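Local atomic coordinates of uracil-DNA glycosylase (Sulfolobus tokodaii str. 7, PDB entry 4ZBY), a protein that belongs to the uracil-DNA glycosylase superfamily, with an alpha/beta fold that holds an iron-sulfur cluster and a bound uracil. Residues A35-G41 / P115-L121; G52-V56 / R75-T81. All coordinates share one frame; numbering follows the deposited sequence.

Interaction 1. Residues A35-G41 / P115-L121; sequences AEIMFVG and PKIIVTL
Two neighbouring parallel strands in the middle of the central sheet meet here, I37 pairing with I117, M38 with I118, F39 with V119 and V40 with T120. The axes of 37-41 and 117-121 approach to 4.7 Å, at 20° to each other. E36 O accepts a hydrogen bond from I117 N. M38 and V40 then use both their N-H and their C=O toward 117-121: M38 N gives to I117 O (2.9 Å), V119 N to M38 O (2.8 Å), V40 N to V119 O, and L121 N to V40 O. The peptides of I37 and F39 turn instead to strand 79-82.

On the sheet face that carries I37 and F39, the F39 ring lies alongside V119 and points the same way, F39 CD1 coming within 3.6 Å of V119 CB. With CG1 of V119 anti to its own backbone N (chi1 -180°), V119 CG2 touches both F39 CE1 and I37 CG2, at 3.8 Å from the latter. L121 CD1 also approaches F39 CB, at 4.2 Å. Helix 58-71 closes over this layer through L63, I67 and L71.

On the other face M38 is fully extended; its CB sits 3.7 Å from P115 CG, its SD touches the same ring carbon, and its end runs on to L106 and I110 of helix 96-113. V40 CG2 meets I118 CG2 at 3.9 Å. A parallel core with helices on both faces and a ligand pocket at the C-terminal strand ends, where G41 touches the uracil, is characteristic of the uracil-DNA glycosylase fold.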
ATOM      1  N   ALA A  35       2.552 -11.898  -6.118  1.00 16.84           N
ATOM      2  CA  ALA A  35       1.869 -11.816  -4.818  1.00 15.98           C
ATOM      3  C   ALA A  35       0.351 -11.891  -4.945  1.00 16.55           C
ATOM      4  O   ALA A  35      -0.261 -11.240  -5.795  1.00 19.25           O
ATOM      5  CB  ALA A  35       2.247 -10.522  -4.082  1.00 15.04           C
ATOM      6  N   GLU A  36      -0.257 -12.688  -4.083  1.00 16.16           N
ATOM      7  CA  GLU A  36      -1.722 -12.628  -3.989  1.00 15.90           C
ATOM      8  C   GLU A  36      -2.201 -11.432  -3.192  1.00 16.18           C
ATOM      9  O   GLU A  36      -3.336 -10.983  -3.386  1.00 16.54           O
ATOM     10  CB  GLU A  36      -2.262 -13.902  -3.379  1.00 21.78           C
ATOM     11  CG  GLU A  36      -2.139 -15.049  -4.361  1.00 26.86           C
ATOM     12  CD  GLU A  36      -2.747 -16.328  -3.839  1.00 35.65           C
ATOM     13  OE1 GLU A  36      -3.198 -16.339  -2.679  1.00 37.01           O
ATOM     14  OE2 GLU A  36      -2.784 -17.310  -4.606  1.00 43.05           O
ATOM     15  N   ILE A  37      -1.377 -10.937  -2.271  1.00 13.73           N
ATOM     16  CA  ILE A  37      -1.757  -9.758  -1.478  1.00 14.85           C
ATOM     17  C   ILE A  37      -0.784  -8.612  -1.696  1.00 15.69           C
ATOM     18  O   ILE A  37       0.431  -8.744  -1.552  1.00 14.17           O
ATOM     19  CB  ILE A  37      -1.818 -10.065   0.027  1.00 15.38           C
ATOM     20  CG1 ILE A  37      -2.641 -11.334   0.282  1.00 17.84           C
ATOM     21  CG2 ILE A  37      -2.342  -8.831   0.792  1.00 16.67           C
ATOM     22  CD1 ILE A  37      -2.737 -11.765   1.760  1.00 16.43           C
ATOM     23  N   MET A  38      -1.339  -7.466  -2.032  1.00 13.99           N
ATOM     24  CA  MET A  38      -0.544  -6.279  -2.268  1.00 15.16           C
ATOM     25  C   MET A  38      -0.948  -5.271  -1.190  1.00 14.50           C
ATOM     26  O   MET A  38      -2.143  -5.071  -0.947  1.00 15.61           O
ATOM     27  CB  MET A  38      -0.804  -5.768  -3.697  1.00 16.72           C
ATOM     28  CG  MET A  38      -0.068  -4.531  -4.106  1.00 22.21           C
ATOM     29  SD  MET A  38      -0.384  -4.281  -5.898  1.00 25.61           S
ATOM     30  CE  MET A  38       0.568  -2.793  -6.063  1.00 25.60           C
ATOM     31  N   PHE A  39       0.031  -4.681  -0.506  1.00 14.08           N
ATOM     32  CA  PHE A  39      -0.228  -3.654   0.528  1.00 12.67           C
ATOM     33  C   PHE A  39       0.166  -2.308  -0.022  1.00 14.49           C
ATOM     34  O   PHE A  39       1.249  -2.160  -0.583  1.00 15.54           O
ATOM     35  CB  PHE A  39       0.583  -3.949   1.803  1.00 14.81           C
ATOM     36  CG  PHE A  39       0.190  -5.232   2.460  1.00 15.68           C
ATOM     37  CD1 PHE A  39      -0.784  -5.241   3.450  1.00 15.53           C
ATOM     38  CD2 PHE A  39       0.732  -6.420   2.028  1.00 15.11           C
ATOM     39  CE1 PHE A  39      -1.188  -6.433   4.035  1.00 15.27           C
ATOM     40  CE2 PHE A  39       0.342  -7.631   2.604  1.00 15.14           C
ATOM     41  CZ  PHE A  39      -0.616  -7.628   3.607  1.00 14.48           C
ATOM     42  N   VAL A  40      -0.701  -1.326   0.142  1.00 13.01           N
ATOM     43  CA  VAL A  40      -0.382   0.020  -0.351  1.00 14.62           C
ATOM     44  C   VAL A  40      -0.553   1.034   0.749  1.00 15.16           C
ATOM     45  O   VAL A  40      -1.659   1.221   1.254  1.00 16.82           O
ATOM     46  CB  VAL A  40      -1.292   0.426  -1.542  1.00 14.97           C
ATOM     47  CG1 VAL A  40      -0.843   1.763  -2.144  1.00 14.85           C
ATOM     48  CG2 VAL A  40      -1.299  -0.668  -2.608  1.00 14.54           C
ATOM     49  N   GLY A  41       0.546   1.693   1.113  1.00 13.34           N
ATOM     50  CA  GLY A  41       0.477   2.779   2.078  1.00 14.05           C
ATOM     51  C   GLY A  41       0.432   4.152   1.439  1.00 16.71           C
ATOM     52  O   GLY A  41       0.143   4.316   0.258  1.00 15.49           O
ATOM     53  N   PRO A 115      -2.974  -8.634  -8.097  1.00 18.58           N
ATOM     54  CA  PRO A 115      -3.168  -9.396  -6.859  1.00 19.15           C
ATOM     55  C   PRO A 115      -4.629  -9.788  -6.612  1.00 18.87           C
ATOM     56  O   PRO A 115      -5.585  -9.139  -7.109  1.00 19.26           O
ATOM     57  CB  PRO A 115      -2.676  -8.427  -5.794  1.00 16.85           C
ATOM     58  CG  PRO A 115      -3.072  -7.061  -6.368  1.00 18.16           C
ATOM     59  CD  PRO A 115      -2.783  -7.194  -7.840  1.00 18.66           C
ATOM     60  N   LYS A 116      -4.812 -10.868  -5.857  1.00 15.71           N
ATOM     61  CA  LYS A 116      -6.144 -11.255  -5.401  1.00 16.90           C
ATOM     62  C   LYS A 116      -6.747 -10.171  -4.494  1.00 16.53           C
ATOM     63  O   LYS A 116      -7.955  -9.906  -4.526  1.00 18.69           O
ATOM     64  CB  LYS A 116      -6.070 -12.586  -4.630  1.00 18.71           C
ATOM     65  CG  LYS A 116      -7.427 -13.084  -4.118  1.00 24.79           C
ATOM     66  CD  LYS A 116      -7.264 -14.437  -3.390  1.00 30.23           C
ATOM     67  CE  LYS A 116      -8.618 -15.068  -3.063  1.00 36.34           C
ATOM     68  NZ  LYS A 116      -8.475 -16.382  -2.365  1.00 38.03           N
ATOM     69  N   ILE A 117      -5.899  -9.617  -3.643  1.00 14.51           N
ATOM     70  CA  ILE A 117      -6.319  -8.652  -2.630  1.00 16.33           C
ATOM     71  C   ILE A 117      -5.383  -7.461  -2.635  1.00 17.00           C
ATOM     72  O   ILE A 117      -4.149  -7.639  -2.670  1.00 14.59           O
ATOM     73  CB  ILE A 117      -6.309  -9.286  -1.224  1.00 13.54           C
ATOM     74  CG1 ILE A 117      -7.284 -10.452  -1.138  1.00 18.19           C
ATOM     75  CG2 ILE A 117      -6.595  -8.244  -0.110  1.00 16.45           C
ATOM     76  CD1 ILE A 117      -7.013 -11.375   0.013  1.00 20.57           C
ATOM     77  N   ILE A 118      -5.956  -6.254  -2.599  1.00 16.27           N
ATOM     78  CA  ILE A 118      -5.177  -5.070  -2.268  1.00 17.96           C
ATOM     79  C   ILE A 118      -5.612  -4.571  -0.904  1.00 17.15           C
ATOM     80  O   ILE A 118      -6.782  -4.257  -0.703  1.00 16.38           O
ATOM     81  CB  ILE A 118      -5.349  -3.941  -3.290  1.00 16.86           C
ATOM     82  CG1 ILE A 118      -4.785  -4.363  -4.649  1.00 16.90           C
ATOM     83  CG2 ILE A 118      -4.624  -2.689  -2.802  1.00 15.98           C
ATOM     84  CD1 ILE A 118      -5.180  -3.427  -5.792  1.00 18.86           C
ATOM     85  N   VAL A 119      -4.673  -4.516   0.035  1.00 15.33           N
ATOM     86  CA  VAL A 119      -4.956  -3.929   1.346  1.00 14.58           C
ATOM     87  C   VAL A 119      -4.519  -2.469   1.314  1.00 13.62           C
ATOM     88  O   VAL A 119      -3.331  -2.194   1.123  1.00 16.17           O
ATOM     89  CB  VAL A 119      -4.203  -4.684   2.459  1.00 13.13           C
ATOM     90  CG1 VAL A 119      -4.491  -4.087   3.816  1.00 13.16           C
ATOM     91  CG2 VAL A 119      -4.576  -6.166   2.419  1.00 13.94           C
ATOM     92  N   THR A 120      -5.478  -1.551   1.445  1.00 15.00           N
ATOM     93  CA  THR A 120      -5.143  -0.126   1.380  1.00 14.79           C
ATOM     94  C   THR A 120      -5.039   0.364   2.809  1.00 16.62           C
ATOM     95  O   THR A 120      -6.027   0.492   3.545  1.00 19.20           O
ATOM     96  CB  THR A 120      -6.150   0.725   0.556  1.00 15.05           C
ATOM     97  OG1 THR A 120      -7.475   0.513   1.026  1.00 17.48           O
ATOM     98  CG2 THR A 120      -6.129   0.333  -0.923  1.00 17.58           C
ATOM     99  N   LEU A 121      -3.799   0.635   3.189  1.00 15.79           N
ATOM    100  CA  LEU A 121      -3.455   1.028   4.544  1.00 15.27           C
ATOM    101  C   LEU A 121      -3.586   2.534   4.682  1.00 17.39           C
ATOM    102  O   LEU A 121      -2.692   3.283   4.266  1.00 18.89           O
ATOM    103  CB  LEU A 121      -2.009   0.593   4.880  1.00 13.99           C
ATOM    104  CG  LEU A 121      -1.671  -0.901   4.752  1.00 14.31           C
ATOM    105  CD1 LEU A 121      -0.137  -1.082   4.757  1.00 14.87           C
ATOM    106  CD2 LEU A 121      -2.336  -1.684   5.893  1.00 16.54           C
TER

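Interaction 2. Residues G52-V56 / R75-T81; sequences GRPFV and RDQVFIT. With URA (uracil), chain C.
F55 reaches toward strand 79-81 and lays one ring face against the bound uracil and an edge against I80. Its CB lies near the guanidinium of R75. CG stands anti to the carbonyl carbon, beside the backbone N (chi1 -77°). Uracil O4 is 3.7 Å from F55 CG and separately accepts a hydrogen bond from F55 N at 2.9 Å. CD1 faces C4 and C5 of the base. CD2, at the opposite edge, receives I80 CG2 near the ring plane at 3.5 Å. Farther out, CE1 lies against C2 and N3 of the uracil and CE2 against N3; finally, F55 CZ comes within 3.3 Å of uracil N3, which sits above the ring face, offset toward the rim. An aromatic ring laid over the base in this way is a hallmark of the uracil pocket in this superfamily; E42 N, N82 OD1 and H164 NE2 complete the polar grip on the ligand. P54 packs beside the phenylalanine, its CG 3.9 Å from I80 CG2.

R75 grips the loop backbone through two carbonyls. Its NH2 gives a nearly straight hydrogen bond to P54 O (3.0 Å, 165°) in the guanidinium plane, whereas NH1 reaches F55 O at 3.0 Å in a more bent bond (134°), tilted out of that plane. I80 CD1 lies over the centre of one guanidinium face. R53 brings its NH2 to 3.6 Å from R75 NH2, the two groups almost perpendicular, and E30 OE2 forms salt bridges with both.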
ATOM      1  N   GLY A  52      15.541   3.141   1.276  1.00 21.51           N
ATOM      2  CA  GLY A  52      15.013   2.810  -0.042  1.00 21.02           C
ATOM      3  C   GLY A  52      13.986   1.676  -0.056  1.00 21.70           C
ATOM      4  O   GLY A  52      13.763   1.037  -1.083  1.00 21.24           O
ATOM      5  N   ARG A  53      13.361   1.433   1.092  1.00 22.93           N
ATOM      6  CA  ARG A  53      12.493   0.263   1.304  1.00 23.00           C
ATOM      7  C   ARG A  53      11.211   0.717   1.981  1.00 19.94           C
ATOM      8  O   ARG A  53      11.269   1.603   2.803  1.00 20.51           O
ATOM      9  CB  ARG A  53      13.187  -0.772   2.187  1.00 26.47           C
ATOM     10  CG  ARG A  53      14.614  -1.108   1.810  1.00 34.98           C
ATOM     11  CD  ARG A  53      15.110  -2.183   2.722  1.00 41.62           C
ATOM     12  NE  ARG A  53      14.101  -3.235   2.798  1.00 44.39           N
ATOM     13  CZ  ARG A  53      14.018  -4.125   3.778  1.00 45.83           C
ATOM     14  NH1 ARG A  53      14.909  -4.116   4.769  1.00 44.71           N
ATOM     15  NH2 ARG A  53      13.056  -5.037   3.754  1.00 44.13           N
ATOM     16  N   PRO A  54      10.056   0.110   1.647  1.00 18.62           N
ATOM     17  CA  PRO A  54       8.805   0.528   2.278  1.00 19.26           C
ATOM     18  C   PRO A  54       8.626  -0.102   3.667  1.00 19.36           C
ATOM     19  O   PRO A  54       9.123  -1.207   3.927  1.00 18.15           O
ATOM     20  CB  PRO A  54       7.738   0.027   1.300  1.00 20.69           C
ATOM     21  CG  PRO A  54       8.353  -1.201   0.725  1.00 18.77           C
ATOM     22  CD  PRO A  54       9.846  -0.942   0.630  1.00 19.82           C
ATOM     23  N   PHE A  55       7.919   0.610   4.538  1.00 20.83           N
ATOM     24  CA  PHE A  55       7.492   0.062   5.820  1.00 19.93           C
ATOM     25  C   PHE A  55       8.628  -0.657   6.588  1.00 17.88           C
ATOM     26  O   PHE A  55       8.588  -1.878   6.853  1.00 18.71           O
ATOM     27  CB  PHE A  55       6.274  -0.858   5.590  1.00 19.31           C
ATOM     28  CG  PHE A  55       4.983  -0.099   5.360  1.00 19.66           C
ATOM     29  CD1 PHE A  55       4.379   0.592   6.401  1.00 20.59           C
ATOM     30  CD2 PHE A  55       4.386  -0.057   4.107  1.00 20.52           C
ATOM     31  CE1 PHE A  55       3.194   1.277   6.209  1.00 20.65           C
ATOM     32  CE2 PHE A  55       3.216   0.644   3.903  1.00 17.36           C
ATOM     33  CZ  PHE A  55       2.612   1.300   4.945  1.00 18.34           C
ATOM     34  N   VAL A  56       9.640   0.122   6.975  1.00 18.00           N
ATOM     35  CA  VAL A  56      10.762  -0.419   7.758  1.00 19.19           C
ATOM     36  C   VAL A  56      10.970   0.287   9.099  1.00 23.49           C
ATOM     37  O   VAL A  56      11.781  -0.141   9.918  1.00 26.26           O
ATOM     38  CB  VAL A  56      12.100  -0.376   6.960  1.00 18.34           C
ATOM     39  CG1 VAL A  56      12.100  -1.437   5.882  1.00 20.92           C
ATOM     40  CG2 VAL A  56      12.384   1.008   6.358  1.00 20.32           C
ATOM     41  N   ARG A  75       7.407 -11.122   4.335  1.00 17.90           N
ATOM     42  CA  ARG A  75       7.328  -9.997   3.400  1.00 19.57           C
ATOM     43  C   ARG A  75       7.647 -10.407   1.964  1.00 18.57           C
ATOM     44  O   ARG A  75       7.084  -9.861   1.020  1.00 18.54           O
ATOM     45  CB  ARG A  75       8.287  -8.869   3.812  1.00 23.34           C
ATOM     46  CG  ARG A  75       7.935  -8.185   5.105  1.00 27.72           C
ATOM     47  CD  ARG A  75       9.110  -7.315   5.565  1.00 29.21           C
ATOM     48  NE  ARG A  75       9.497  -6.290   4.588  1.00 31.85           N
ATOM     49  CZ  ARG A  75       9.106  -5.013   4.636  1.00 31.74           C
ATOM     50  NH1 ARG A  75       8.311  -4.591   5.608  1.00 27.80           N
ATOM     51  NH2 ARG A  75       9.515  -4.155   3.707  1.00 31.34           N
ATOM     52  N   ASP A  76       8.562 -11.354   1.781  1.00 17.41           N
ATOM     53  CA  ASP A  76       8.916 -11.747   0.430  1.00 19.89           C
ATOM     54  C   ASP A  76       7.799 -12.512  -0.286  1.00 20.65           C
ATOM     55  O   ASP A  76       7.914 -12.792  -1.489  1.00 21.25           O
ATOM     56  CB  ASP A  76      10.206 -12.584   0.443  1.00 23.09           C
ATOM     57  CG  ASP A  76      11.416 -11.755   0.852  1.00 29.44           C
ATOM     58  OD1 ASP A  76      11.441 -10.561   0.500  1.00 30.41           O
ATOM     59  OD2 ASP A  76      12.322 -12.288   1.535  1.00 29.80           O
ATOM     60  N   GLN A  77       6.705 -12.817   0.418  1.00 15.55           N
ATOM     61  CA  GLN A  77       5.597 -13.510  -0.231  1.00 15.74           C
ATOM     62  C   GLN A  77       4.488 -12.554  -0.627  1.00 15.32           C
ATOM     63  O   GLN A  77       3.541 -12.966  -1.276  1.00 17.72           O
ATOM     64  CB  GLN A  77       5.000 -14.595   0.670  1.00 13.96           C
ATOM     65  CG  GLN A  77       5.942 -15.729   1.042  1.00 19.47           C
ATOM     66  CD  GLN A  77       5.368 -16.666   2.077  1.00 24.79           C
ATOM     67  OE1 GLN A  77       5.239 -16.316   3.237  1.00 24.58           O
ATOM     68  NE2 GLN A  77       5.041 -17.885   1.662  1.00 31.65           N
ATOM     69  N   VAL A  78       4.613 -11.284  -0.243  1.00 13.50           N
ATOM     70  CA  VAL A  78       3.586 -10.284  -0.591  1.00 13.29           C
ATOM     71  C   VAL A  78       4.250  -9.162  -1.369  1.00 13.50           C
ATOM     72  O   VAL A  78       5.466  -9.238  -1.637  1.00 16.91           O
ATOM     73  CB  VAL A  78       2.896  -9.737   0.651  1.00 15.05           C
ATOM     74  CG1 VAL A  78       2.202 -10.902   1.371  1.00 17.08           C
ATOM     75  CG2 VAL A  78       3.902  -9.047   1.589  1.00 14.27           C
ATOM     76  N   PHE A  79       3.483  -8.156  -1.790  1.00 13.99           N
ATOM     77  CA  PHE A  79       4.092  -6.988  -2.406  1.00 13.49           C
ATOM     78  C   PHE A  79       3.671  -5.765  -1.633  1.00 13.10           C
ATOM     79  O   PHE A  79       2.496  -5.626  -1.281  1.00 13.80           O
ATOM     80  CB  PHE A  79       3.708  -6.846  -3.890  1.00 14.48           C
ATOM     81  CG  PHE A  79       4.551  -5.832  -4.621  1.00 16.42           C
ATOM     82  CD1 PHE A  79       4.166  -4.509  -4.666  1.00 14.48           C
ATOM     83  CD2 PHE A  79       5.749  -6.213  -5.239  1.00 18.79           C
ATOM     84  CE1 PHE A  79       4.952  -3.552  -5.336  1.00 17.15           C
ATOM     85  CE2 PHE A  79       6.546  -5.280  -5.897  1.00 19.04           C
ATOM     86  CZ  PHE A  79       6.142  -3.940  -5.927  1.00 17.94           C
ATOM     87  N   ILE A  80       4.637  -4.893  -1.335  1.00 12.32           N
ATOM     88  CA  ILE A  80       4.374  -3.741  -0.463  1.00 11.40           C
ATOM     89  C   ILE A  80       4.872  -2.463  -1.116  1.00 15.38           C
ATOM     90  O   ILE A  80       6.026  -2.399  -1.539  1.00 14.94           O
ATOM     91  CB  ILE A  80       5.086  -3.898   0.899  1.00 14.40           C
ATOM     92  CG1 ILE A  80       4.577  -5.146   1.636  1.00 16.01           C
ATOM     93  CG2 ILE A  80       4.882  -2.626   1.737  1.00 17.84           C
ATOM     94  CD1 ILE A  80       5.422  -5.479   2.911  1.00 21.42           C
ATOM     95  N   THR A  81       3.997  -1.479  -1.238  1.00 14.67           N
ATOM     96  CA  THR A  81       4.415  -0.213  -1.812  1.00 14.41           C
ATOM     97  C   THR A  81       3.525   0.899  -1.259  1.00 15.26           C
ATOM     98  O   THR A  81       2.837   0.698  -0.264  1.00 16.48           O
ATOM     99  CB  THR A  81       4.390  -0.277  -3.363  1.00 15.29           C
ATOM    100  OG1 THR A  81       4.975   0.925  -3.898  1.00 17.63           O
ATOM    101  CG2 THR A  81       2.980  -0.462  -3.902  1.00 17.83           C
TER
HETATM  102  N1  URA C 202       4.145   4.930   6.039  1.00 27.42           N
HETATM  103  C2  URA C 202       3.660   4.569   4.830  1.00 24.52           C
HETATM  104  O2  URA C 202       2.595   4.968   4.395  1.00 22.65           O
HETATM  105  N3  URA C 202       4.499   3.893   4.036  1.00 23.73           N
HETATM  106  C4  URA C 202       5.767   3.537   4.327  1.00 22.81           C
HETATM  107  O4  URA C 202       6.395   2.855   3.534  1.00 20.13           O
HETATM  108  C5  URA C 202       6.236   3.919   5.600  1.00 24.48           C
HETATM  109  C6  URA C 202       5.418   4.600   6.438  1.00 24.69           C

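After helix 4-12 and the short strand 30-31 the chain lays down strand 37-41, then passes through helix 46-51 into the loop 52-56. Helix 58-71 follows and leads to 75-81, where interaction 2 closes a short loop around that helix. The chain next runs through helix 96-113 to 115-121, and interaction 1 closes the longer loop, so interaction 2 is nested inside interaction 1. Strand 79-82 enters the sheet on the side of 37-41 away from 117-121; F39 N to F79 O and G41 N to T81 O are probable hydrogen bonds joining the two contacts. Together they tie the central strands to the uracil-binding loop, with G41 and F55 both lining the uracil pocket.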